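Local coordinates for protein mosquitocidal toxin (Lysinibacillus sphaericus, PDB 2VSE) that kills mosquito larvae, probably by ADP-ribosylating proteins of the target cell, and carries ricin-B-like lectin domains that probably bind carbohydrate, at residues D208-S213 with L260-L265; T329-W334 with Y348-S353; H625-F630 with P674-D679; T700-I705 with N734-L739. All coordinates share one frame; numbering follows the deposited sequence.

Contact 1: residues D208-S213 with L260-L265; sequences DVSGPS and LNNNSL
Where Ser210 to Ser213 meet Asn261 to Ser264, two loops without regular secondary structure run nearly perpendicular, their end-to-end directions 91° apart. The backbones come nearest at Gly211 and Asn262, whose CA atoms lie 4.2 Å from each other. Here Asn262 CA makes a bent CH···O contact with Gly211 O, 3.4 Å away, in place of a strand-like ladder. Further along, the CB of Ser264 sits 3.2 Å from Ser213 N, while its OG turns back along its own loop to bond Asn262 O, approaching from above that carbonyl plane. The same OG also lies against Ser213 CB at 3.3 Å, so the two serines pack alongside each other. Asn261 lays its amide beside the pyrrolidine ring: with CG anti to the backbone N (chi1 -171°), its ND2 lies 3.8 Å from Pro212 CB. At the other end of the crossing, Ser210 CB lies 3.6 Å from Asn263 ND2. Beneath this surface crossing lies the curled sheet of the Scabin-like, ADP-ribosyltransferase-related region: Pro212 rests on Ile191 and Ile194 of strand 190-196, Asn262 touches Tyr184 of strand 180-187, and the hydroxyl of that tyrosine is hydrogen-bonded to Ser210 O.

Contact 2: residues T329-W334 with Y348-S353; sequences TLLLSW and YTESGS
Leu331 and Tyr348 form an antiparallel hydrogen-bonded pair in which each residue both gives and accepts a backbone bond. Leu331 N reaches Tyr348 O over 2.7 Å in a nearly straight bond (170°), and Tyr348 N returns one to Leu331 O over 3.1 Å. Leu331 O has a second donor: with its OG anti to the carbonyl carbon (chi1 -65°), Ser333 folds its hydroxyl back over the carbonyl plane at 2.8 Å. This hydroxyl is also hydrogen-bonded to Gln356 NE2, which ties the strand to the loop that follows Tyr348. Past the pair a water takes up the gap in bonding, donating to Thr329 O at 2.6 Å and accepting from Glu350 N. Thr329 O further receives a CH···O contact from Thr349 CA, at 3.2 Å. Leu331 CD1 lies 3.6 Å from Glu350 N, its CD2 meets Glu350 OE1, and Ser333 CB touches the edge of the Tyr348 ring. Glu350 OE2 is salt-bridged to Lys321 NZ, and OE1 bonds Tyr323 OH. Gln356 NE2 also bonds Thr349 O, and its OE1 bonds Ser351 N. A single bridged pair of this lectin-like region is thus prolonged by a water and by Gln356 once regular pairing has ended.

Contact 3: residues H625-F630 with P674-D679; sequences HSDKIF and PLKAQD
Asp627 O receives the backbone N-H of Ala677 in a bond of 2.7 Å that is almost perfectly straight (178°) and lies in the carbonyl plane. Lys676 CA adds a CH···O contact to the same oxygen at 3.4 Å, and Ala677 CB packs against it as well. The aspartate side chain makes the second polar link. Its CG stands between the backbone N and the carbonyl carbon (chi1 51°), which brings the carboxylate across the lysine chain. Lys676, bent at its second torsion, crosses it at a slant, with its CD 3.5 Å from Asp627 OD1, and closes a salt bridge from NZ to Asp627 OD1 at 3.2 Å. The ammonium approaches on the syn side of that oxygen but 33° out of the carboxylate plane, so the pairing is somewhat oblique. Away from these charges the contact is apolar. Ile629 CB meets Leu675 CB at 3.6 Å, and Ile629 CD1 reaches Ala677 CB at 3.9 Å; Phe663 touches both Ile629 and Leu675, and Trp621 continues the cluster over Ile629 and Ala677. The loop leading into strand 629-632 is therefore joined to strand 673-679, which belongs to another sheet of the HA-17-like region, by one backbone bond. The charge attraction probably adds to the hold, while Ile629 fills the apolar side against Leu675 and Ala677.

Contact 4: residues T700-I705 with N734-L739; sequences TGYFNI and NQSWKL
Tyr702 and Lys738 meet as a flat surface and a rod laid over it: Lys738 CD sits 3.8 Å from the centroid of the Tyr702 ring, only 16° off the ring normal, a CH-pi contact. The lysine chain starts with CG anti to the backbone N (chi1 -179°) and bends at its second torsion, which carries the methylenes across one face of the phenol, while the distant ammonium offers at most a weak cation-pi attraction. Ser736 OG fills the space beside the tyrosine CB, 3.7 Å away, and is itself bonded to Ser835 and Leu836. On the buried side of the pairing, aliphatic branches lie against aromatic neighbours. Leu739 CD1 touches Phe703 CD2 at 4.0 Å, the two side chains crossing at about a right angle, and Ile705 CD1 meets Trp737 CD1 at 4.0 Å in the same manner. Phe699 adds an edge-to-face ring against Phe703, and Phe832 packs on Ile705 and Leu739. Backbone bonds link Phe703 and Trp737 in both directions. Just ahead of strand 737-742, Asn704 ND2 bonds Gln735 O from above its carbonyl plane, at 2.8 Å, and a water bridges that same carbonyl to Ile705 N. The pair, with Phe703, Trp737 and Leu739 on its buried face, belongs to a region of the ricin-B-like family, whose fold is the beta-trefoil.

How the contacts relate
The four contacts follow one another along the chain without interleaving, each closing before the next opens. Contact 1 adjoins the curled sheet of the Scabin-like region, whereas contacts 2, 3 and 4 fall in three different trefoil-related ranges and share no sheet. Contacts 1 and 2 are the closest pair, their centres about 31 Å apart; contacts 2 and 4 are the farthest, at about 78 Å. Contact 3 lies about 45 Å from contact 4, again between centres, and across the chain's centre from contacts 1 and 2. Each contact joins segments of one part of a modular holotoxin, an enzyme-like unit joined to lectin-like ones, although Asp208 also meets Lys362 of the first lectin-like range.

Contact 1: residues D208-S213 with L260-L265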
# COMPACT_ATOMS: atom_id res chain seq x y z
N ASP A 208 -3.36 -10.41 23.48
CA ASP A 208 -2.73 -11.70 23.20
C ASP A 208 -1.25 -11.52 22.90
O ASP A 208 -0.54 -12.50 22.68
CB ASP A 208 -3.41 -12.40 22.03
CG ASP A 208 -4.88 -12.72 22.28
OD1 ASP A 208 -5.28 -12.93 23.45
OD2 ASP A 208 -5.64 -12.77 21.29
N VAL A 209 -0.79 -10.27 22.86
CA VAL A 209 0.64 -9.99 22.71
C VAL A 209 1.34 -10.44 23.98
O VAL A 209 0.90 -10.12 25.10
CB VAL A 209 0.95 -8.48 22.45
CG1 VAL A 209 2.46 -8.22 22.46
CG2 VAL A 209 0.34 -8.02 21.13
N SER A 210 2.40 -11.21 23.78
CA SER A 210 3.19 -11.76 24.87
C SER A 210 4.66 -11.40 24.73
O SER A 210 5.13 -11.02 23.66
CB SER A 210 3.03 -13.29 24.92
OG SER A 210 3.18 -13.83 23.61
N GLY A 211 5.39 -11.53 25.83
CA GLY A 211 6.82 -11.28 25.85
C GLY A 211 7.34 -11.64 27.22
O GLY A 211 6.62 -12.27 28.01
N PRO A 212 8.58 -11.25 27.54
CA PRO A 212 9.11 -11.62 28.84
C PRO A 212 8.43 -10.87 29.97
O PRO A 212 7.99 -9.73 29.80
CB PRO A 212 10.60 -11.24 28.75
CG PRO A 212 10.85 -10.98 27.28
CD PRO A 212 9.55 -10.47 26.75
N SER A 213 8.35 -11.53 31.12
CA SER A 213 7.86 -10.98 32.37
C SER A 213 8.64 -9.74 32.77
O SER A 213 9.80 -9.56 32.37
CB SER A 213 8.02 -12.03 33.46
OG SER A 213 9.24 -12.75 33.27
N LEU A 260 12.08 -18.93 23.55
CA LEU A 260 12.08 -17.53 23.91
C LEU A 260 11.26 -17.33 25.16
O LEU A 260 10.28 -18.04 25.38
CB LEU A 260 11.52 -16.69 22.77
CG LEU A 260 12.48 -15.88 21.89
CD1 LEU A 260 13.62 -16.74 21.34
CD2 LEU A 260 11.72 -15.21 20.76
N ASN A 261 11.68 -16.37 25.98
CA ASN A 261 10.97 -16.00 27.19
C ASN A 261 9.68 -15.25 26.85
O ASN A 261 9.73 -14.12 26.36
CB ASN A 261 11.87 -15.14 28.07
CG ASN A 261 11.30 -14.89 29.45
OD1 ASN A 261 10.15 -15.21 29.73
ND2 ASN A 261 12.12 -14.31 30.32
N ASN A 262 8.53 -15.88 27.11
CA ASN A 262 7.23 -15.37 26.66
C ASN A 262 6.09 -15.62 27.66
O ASN A 262 6.31 -15.89 28.84
CB ASN A 262 6.88 -15.97 25.29
CG ASN A 262 7.31 -15.10 24.09
OD1 ASN A 262 8.16 -14.20 24.20
ND2 ASN A 262 6.72 -15.37 22.94
N ASN A 263 4.86 -15.49 27.15
CA ASN A 263 3.61 -15.84 27.86
C ASN A 263 3.64 -15.47 29.35
O ASN A 263 3.45 -16.33 30.24
CB ASN A 263 3.27 -17.33 27.64
CG ASN A 263 3.39 -17.76 26.16
OD1 ASN A 263 3.73 -18.92 25.87
ND2 ASN A 263 3.12 -16.84 25.22
N SER A 264 3.90 -14.19 29.62
CA SER A 264 4.25 -13.79 30.99
C SER A 264 3.27 -12.84 31.65
O SER A 264 3.52 -12.30 32.74
CB SER A 264 5.68 -13.26 31.05
OG SER A 264 6.57 -14.26 31.55
N LEU A 265 2.13 -12.65 31.01
CA LEU A 265 1.07 -11.85 31.60
C LEU A 265 -0.25 -12.60 31.48
O LEU A 265 -0.69 -13.25 32.44
CB LEU A 265 1.03 -10.43 30.97
CG LEU A 265 2.15 -9.44 31.38
CD1 LEU A 265 1.80 -7.99 31.10
CD2 LEU A 265 2.58 -9.59 32.89

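Contact 2: residues T329-W334 with Y348-S353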
# COMPACT_ATOMS: atom_id res chain seq x y z
N THR A 329 -14.79 8.78 38.29
CA THR A 329 -14.99 8.43 39.70
C THR A 329 -16.02 7.31 39.91
O THR A 329 -16.27 6.90 41.05
CB THR A 329 -15.44 9.64 40.58
OG1 THR A 329 -16.60 10.24 40.01
CG2 THR A 329 -14.34 10.68 40.72
N LEU A 330 -16.64 6.83 38.84
CA LEU A 330 -17.65 5.79 38.98
C LEU A 330 -17.16 4.45 38.44
O LEU A 330 -16.74 4.36 37.29
CB LEU A 330 -18.96 6.18 38.30
CG LEU A 330 -19.83 7.24 38.99
CD1 LEU A 330 -21.10 7.47 38.19
CD2 LEU A 330 -20.18 6.82 40.41
N LEU A 331 -17.23 3.42 39.28
CA LEU A 331 -16.72 2.10 38.94
C LEU A 331 -17.87 1.12 38.68
O LEU A 331 -18.89 1.14 39.37
CB LEU A 331 -15.83 1.55 40.07
CG LEU A 331 -14.48 2.23 40.38
CD1 LEU A 331 -14.62 3.66 40.91
CD2 LEU A 331 -13.67 1.38 41.35
N LEU A 332 -17.69 0.27 37.67
CA LEU A 332 -18.63 -0.80 37.37
C LEU A 332 -18.71 -1.72 38.59
O LEU A 332 -17.73 -2.38 38.93
CB LEU A 332 -18.16 -1.57 36.14
CG LEU A 332 -19.17 -2.49 35.47
CD1 LEU A 332 -18.92 -2.55 33.98
CD2 LEU A 332 -19.09 -3.88 36.08
N SER A 333 -19.88 -1.73 39.23
CA SER A 333 -20.05 -2.31 40.56
C SER A 333 -21.28 -3.22 40.67
O SER A 333 -22.30 -2.99 40.01
CB SER A 333 -20.19 -1.20 41.60
OG SER A 333 -19.02 -0.42 41.72
N TRP A 334 -21.16 -4.25 41.52
CA TRP A 334 -22.31 -5.00 42.02
C TRP A 334 -22.38 -4.83 43.53
O TRP A 334 -21.47 -5.25 44.24
CB TRP A 334 -22.22 -6.49 41.65
CG TRP A 334 -23.28 -7.35 42.30
CD1 TRP A 334 -24.64 -7.19 42.21
CD2 TRP A 334 -23.08 -8.48 43.16
NE1 TRP A 334 -25.29 -8.14 42.95
CE2 TRP A 334 -24.36 -8.95 43.54
CE3 TRP A 334 -21.94 -9.15 43.65
CZ2 TRP A 334 -24.54 -10.07 44.39
CZ3 TRP A 334 -22.12 -10.26 44.49
CH2 TRP A 334 -23.41 -10.70 44.85
N TYR A 348 -20.69 2.99 41.12
CA TYR A 348 -20.45 3.62 42.43
C TYR A 348 -19.01 4.13 42.55
O TYR A 348 -18.12 3.67 41.81
CB TYR A 348 -20.72 2.63 43.56
CG TYR A 348 -22.18 2.34 43.83
CD1 TYR A 348 -22.99 3.29 44.45
CD2 TYR A 348 -22.75 1.11 43.50
CE1 TYR A 348 -24.33 3.03 44.71
CE2 TYR A 348 -24.08 0.83 43.75
CZ TYR A 348 -24.87 1.80 44.35
OH TYR A 348 -26.20 1.54 44.62
N THR A 349 -18.79 5.08 43.45
CA THR A 349 -17.45 5.55 43.76
C THR A 349 -16.63 4.43 44.42
O THR A 349 -17.21 3.50 45.00
CB THR A 349 -17.45 6.80 44.69
OG1 THR A 349 -18.46 6.68 45.70
CG2 THR A 349 -17.67 8.08 43.90
N GLU A 350 -15.30 4.52 44.33
CA GLU A 350 -14.37 3.63 45.04
C GLU A 350 -14.71 3.48 46.53
O GLU A 350 -14.59 4.44 47.31
CB GLU A 350 -12.95 4.20 44.91
CG GLU A 350 -11.83 3.30 45.40
CD GLU A 350 -11.09 2.64 44.26
OE1 GLU A 350 -10.92 3.28 43.19
OE2 GLU A 350 -10.66 1.48 44.43
N SER A 351 -15.12 2.28 46.92
CA SER A 351 -15.55 2.00 48.30
C SER A 351 -14.50 1.23 49.11
O SER A 351 -14.45 1.35 50.32
CB SER A 351 -16.88 1.24 48.30
OG SER A 351 -16.73 -0.07 47.77
N GLY A 352 -13.67 0.46 48.42
CA GLY A 352 -12.65 -0.36 49.06
C GLY A 352 -12.98 -1.83 48.97
O GLY A 352 -12.13 -2.68 49.19
N SER A 353 -14.24 -2.11 48.62
CA SER A 353 -14.82 -3.46 48.61
C SER A 353 -14.39 -4.29 47.41
O SER A 353 -14.11 -3.75 46.35
CB SER A 353 -16.34 -3.34 48.60
OG SER A 353 -16.95 -4.61 48.41
O HOH W 1 -14.45 6.92 42.96

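Contact 3: residues H625-F630 with P674-D679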
# COMPACT_ATOMS: atom_id res chain seq x y z
N HIS A 625 -10.61 27.18 -28.77
CA HIS A 625 -10.95 27.11 -30.18
C HIS A 625 -11.35 25.69 -30.59
O HIS A 625 -12.46 25.46 -31.08
CB HIS A 625 -9.78 27.59 -31.04
CG HIS A 625 -9.48 29.05 -30.89
ND1 HIS A 625 -8.25 29.51 -30.48
CD2 HIS A 625 -10.25 30.14 -31.10
CE1 HIS A 625 -8.27 30.83 -30.43
NE2 HIS A 625 -9.47 31.24 -30.81
N SER A 626 -10.45 24.74 -30.36
CA SER A 626 -10.57 23.41 -30.97
C SER A 626 -9.98 22.31 -30.09
O SER A 626 -9.54 22.56 -28.97
CB SER A 626 -9.92 23.39 -32.35
OG SER A 626 -9.81 22.07 -32.84
N ASP A 627 -9.98 21.09 -30.62
CA ASP A 627 -9.49 19.91 -29.89
C ASP A 627 -7.99 19.70 -30.09
O ASP A 627 -7.45 18.65 -29.73
CB ASP A 627 -10.23 18.66 -30.37
CG ASP A 627 -10.22 18.52 -31.95
OD1 ASP A 627 -9.47 19.21 -32.66
OD2 ASP A 627 -10.89 17.60 -32.46
N LYS A 628 -7.33 20.70 -30.67
CA LYS A 628 -5.91 20.61 -31.04
C LYS A 628 -4.98 20.48 -29.84
O LYS A 628 -5.13 21.19 -28.84
CB LYS A 628 -5.50 21.83 -31.86
CG LYS A 628 -4.19 21.67 -32.62
CD LYS A 628 -3.35 22.94 -32.59
CE LYS A 628 -3.67 23.91 -33.71
NZ LYS A 628 -2.81 25.12 -33.59
N ILE A 629 -4.03 19.56 -29.95
CA ILE A 629 -2.89 19.47 -29.03
C ILE A 629 -1.66 20.01 -29.76
O ILE A 629 -1.37 19.61 -30.90
CB ILE A 629 -2.64 18.02 -28.57
CG1 ILE A 629 -3.88 17.42 -27.90
CG2 ILE A 629 -1.43 17.94 -27.63
CD1 ILE A 629 -4.38 18.19 -26.69
N PHE A 630 -0.96 20.94 -29.11
CA PHE A 630 0.16 21.65 -29.76
C PHE A 630 1.11 22.32 -28.78
O PHE A 630 0.80 22.49 -27.59
CB PHE A 630 -0.36 22.68 -30.78
CG PHE A 630 -0.91 23.95 -30.16
CD1 PHE A 630 -0.34 25.18 -30.46
CD2 PHE A 630 -2.00 23.92 -29.28
CE1 PHE A 630 -0.84 26.36 -29.90
CE2 PHE A 630 -2.50 25.09 -28.71
CZ PHE A 630 -1.92 26.31 -29.03
N PRO A 674 -1.96 13.77 -35.61
CA PRO A 674 -1.97 14.70 -34.49
C PRO A 674 -2.68 14.16 -33.26
O PRO A 674 -3.68 13.44 -33.39
CB PRO A 674 -2.73 15.91 -35.05
CG PRO A 674 -3.56 15.36 -36.16
CD PRO A 674 -2.70 14.29 -36.77
N LEU A 675 -2.14 14.49 -32.09
CA LEU A 675 -2.82 14.29 -30.82
C LEU A 675 -4.06 15.18 -30.79
O LEU A 675 -4.09 16.26 -31.40
CB LEU A 675 -1.92 14.65 -29.64
CG LEU A 675 -0.46 14.20 -29.48
CD1 LEU A 675 -0.05 14.30 -28.01
CD2 LEU A 675 -0.19 12.79 -29.99
N LYS A 676 -5.10 14.71 -30.10
CA LYS A 676 -6.36 15.43 -30.03
C LYS A 676 -6.86 15.36 -28.61
O LYS A 676 -6.68 14.34 -27.94
CB LYS A 676 -7.38 14.81 -30.99
CG LYS A 676 -7.08 15.01 -32.47
CD LYS A 676 -7.34 16.48 -32.91
CE LYS A 676 -7.13 16.56 -34.46
NZ LYS A 676 -7.94 17.72 -35.00
N ALA A 677 -7.45 16.46 -28.14
CA ALA A 677 -8.08 16.50 -26.84
C ALA A 677 -9.44 15.83 -26.97
O ALA A 677 -10.17 16.08 -27.94
CB ALA A 677 -8.23 17.93 -26.37
N GLN A 678 -9.77 14.96 -26.03
CA GLN A 678 -11.02 14.21 -26.11
C GLN A 678 -11.57 13.86 -24.73
O GLN A 678 -10.82 13.81 -23.76
CB GLN A 678 -10.84 12.94 -26.97
CG GLN A 678 -9.40 12.40 -27.02
CD GLN A 678 -9.29 11.01 -27.63
OE1 GLN A 678 -10.29 10.40 -28.03
NE2 GLN A 678 -8.08 10.50 -27.69
N ASP A 679 -12.88 13.65 -24.66
CA ASP A 679 -13.53 13.16 -23.45
C ASP A 679 -12.95 11.80 -23.04
O ASP A 679 -12.74 10.92 -23.88
CB ASP A 679 -15.05 13.07 -23.65
CG ASP A 679 -15.70 14.42 -23.99
OD1 ASP A 679 -15.21 15.48 -23.51
OD2 ASP A 679 -16.71 14.44 -24.73

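Contact 4: residues T700-I705 with N734-L739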
# COMPACT_ATOMS: atom_id res chain seq x y z
N THR A 700 23.14 -2.79 -15.38
CA THR A 700 24.57 -2.80 -15.13
C THR A 700 25.06 -4.23 -14.95
O THR A 700 24.32 -5.08 -14.46
CB THR A 700 24.94 -1.97 -13.90
OG1 THR A 700 24.24 -2.50 -12.76
CG2 THR A 700 24.55 -0.51 -14.09
N GLY A 701 26.29 -4.50 -15.37
CA GLY A 701 26.91 -5.80 -15.20
C GLY A 701 26.71 -6.75 -16.36
O GLY A 701 26.54 -6.34 -17.52
N TYR A 702 26.70 -8.03 -16.04
CA TYR A 702 26.79 -9.08 -17.04
C TYR A 702 25.48 -9.84 -17.18
O TYR A 702 24.80 -10.09 -16.19
CB TYR A 702 27.93 -10.02 -16.66
CG TYR A 702 29.29 -9.39 -16.74
CD1 TYR A 702 30.04 -9.45 -17.92
CD2 TYR A 702 29.85 -8.73 -15.63
CE1 TYR A 702 31.30 -8.88 -18.01
CE2 TYR A 702 31.12 -8.16 -15.71
CZ TYR A 702 31.83 -8.24 -16.91
OH TYR A 702 33.08 -7.67 -17.02
N PHE A 703 25.16 -10.22 -18.41
CA PHE A 703 23.87 -10.81 -18.71
C PHE A 703 24.00 -11.86 -19.80
O PHE A 703 24.83 -11.71 -20.69
CB PHE A 703 22.87 -9.72 -19.15
CG PHE A 703 22.60 -8.65 -18.12
CD1 PHE A 703 21.57 -8.81 -17.19
CD2 PHE A 703 23.36 -7.48 -18.08
CE1 PHE A 703 21.30 -7.81 -16.24
CE2 PHE A 703 23.10 -6.50 -17.13
CZ PHE A 703 22.07 -6.67 -16.21
N ASN A 704 23.21 -12.92 -19.68
CA ASN A 704 22.88 -13.75 -20.82
C ASN A 704 21.66 -13.10 -21.45
O ASN A 704 20.72 -12.71 -20.75
CB ASN A 704 22.52 -15.16 -20.38
CG ASN A 704 23.66 -15.88 -19.68
OD1 ASN A 704 23.41 -16.71 -18.82
ND2 ASN A 704 24.91 -15.59 -20.05
N ILE A 705 21.70 -12.90 -22.77
CA ILE A 705 20.60 -12.27 -23.44
C ILE A 705 19.82 -13.37 -24.12
O ILE A 705 20.25 -13.90 -25.16
CB ILE A 705 21.08 -11.20 -24.42
CG1 ILE A 705 21.91 -10.15 -23.66
CG2 ILE A 705 19.89 -10.54 -25.05
CD1 ILE A 705 22.72 -9.20 -24.57
N ASN A 734 31.77 -16.27 -24.11
CA ASN A 734 31.14 -15.65 -25.29
C ASN A 734 29.61 -15.46 -25.22
O ASN A 734 28.99 -15.02 -26.19
CB ASN A 734 31.50 -16.44 -26.56
CG ASN A 734 32.92 -16.18 -27.02
OD1 ASN A 734 33.79 -15.82 -26.22
ND2 ASN A 734 33.18 -16.39 -28.31
N GLN A 735 29.01 -15.76 -24.08
CA GLN A 735 27.57 -15.65 -23.92
C GLN A 735 27.25 -14.72 -22.75
O GLN A 735 26.09 -14.52 -22.36
CB GLN A 735 26.97 -17.04 -23.66
CG GLN A 735 26.96 -17.92 -24.90
CD GLN A 735 26.38 -19.29 -24.65
OE1 GLN A 735 26.63 -19.91 -23.60
NE2 GLN A 735 25.61 -19.78 -25.60
N SER A 736 28.30 -14.15 -22.18
CA SER A 736 28.12 -13.28 -21.05
C SER A 736 28.49 -11.86 -21.41
O SER A 736 29.67 -11.49 -21.41
CB SER A 736 28.93 -13.78 -19.84
OG SER A 736 28.69 -12.96 -18.73
N TRP A 737 27.47 -11.06 -21.70
CA TRP A 737 27.66 -9.71 -22.22
C TRP A 737 27.60 -8.65 -21.15
O TRP A 737 26.68 -8.63 -20.32
CB TRP A 737 26.57 -9.41 -23.25
CG TRP A 737 26.59 -10.32 -24.39
CD1 TRP A 737 25.95 -11.53 -24.50
CD2 TRP A 737 27.31 -10.14 -25.61
NE1 TRP A 737 26.22 -12.10 -25.72
CE2 TRP A 737 27.05 -11.26 -26.42
CE3 TRP A 737 28.15 -9.12 -26.10
CZ2 TRP A 737 27.59 -11.39 -27.71
CZ3 TRP A 737 28.69 -9.26 -27.38
CH2 TRP A 737 28.41 -10.39 -28.16
N LYS A 738 28.57 -7.75 -21.17
CA LYS A 738 28.56 -6.59 -20.29
C LYS A 738 27.67 -5.52 -20.91
O LYS A 738 27.75 -5.24 -22.10
CB LYS A 738 29.98 -6.05 -20.12
CG LYS A 738 30.15 -4.84 -19.21
CD LYS A 738 30.02 -5.21 -17.73
CE LYS A 738 30.77 -4.22 -16.85
NZ LYS A 738 30.63 -2.85 -17.43
N LEU A 739 26.81 -4.93 -20.09
CA LEU A 739 26.01 -3.81 -20.55
C LEU A 739 26.56 -2.51 -19.99
O LEU A 739 26.53 -2.27 -18.79
CB LEU A 739 24.53 -4.00 -20.25
CG LEU A 739 23.74 -4.57 -21.45
CD1 LEU A 739 24.12 -6.01 -21.76
CD2 LEU A 739 22.24 -4.48 -21.22
O HOH W 2 23.89 -14.21 -23.88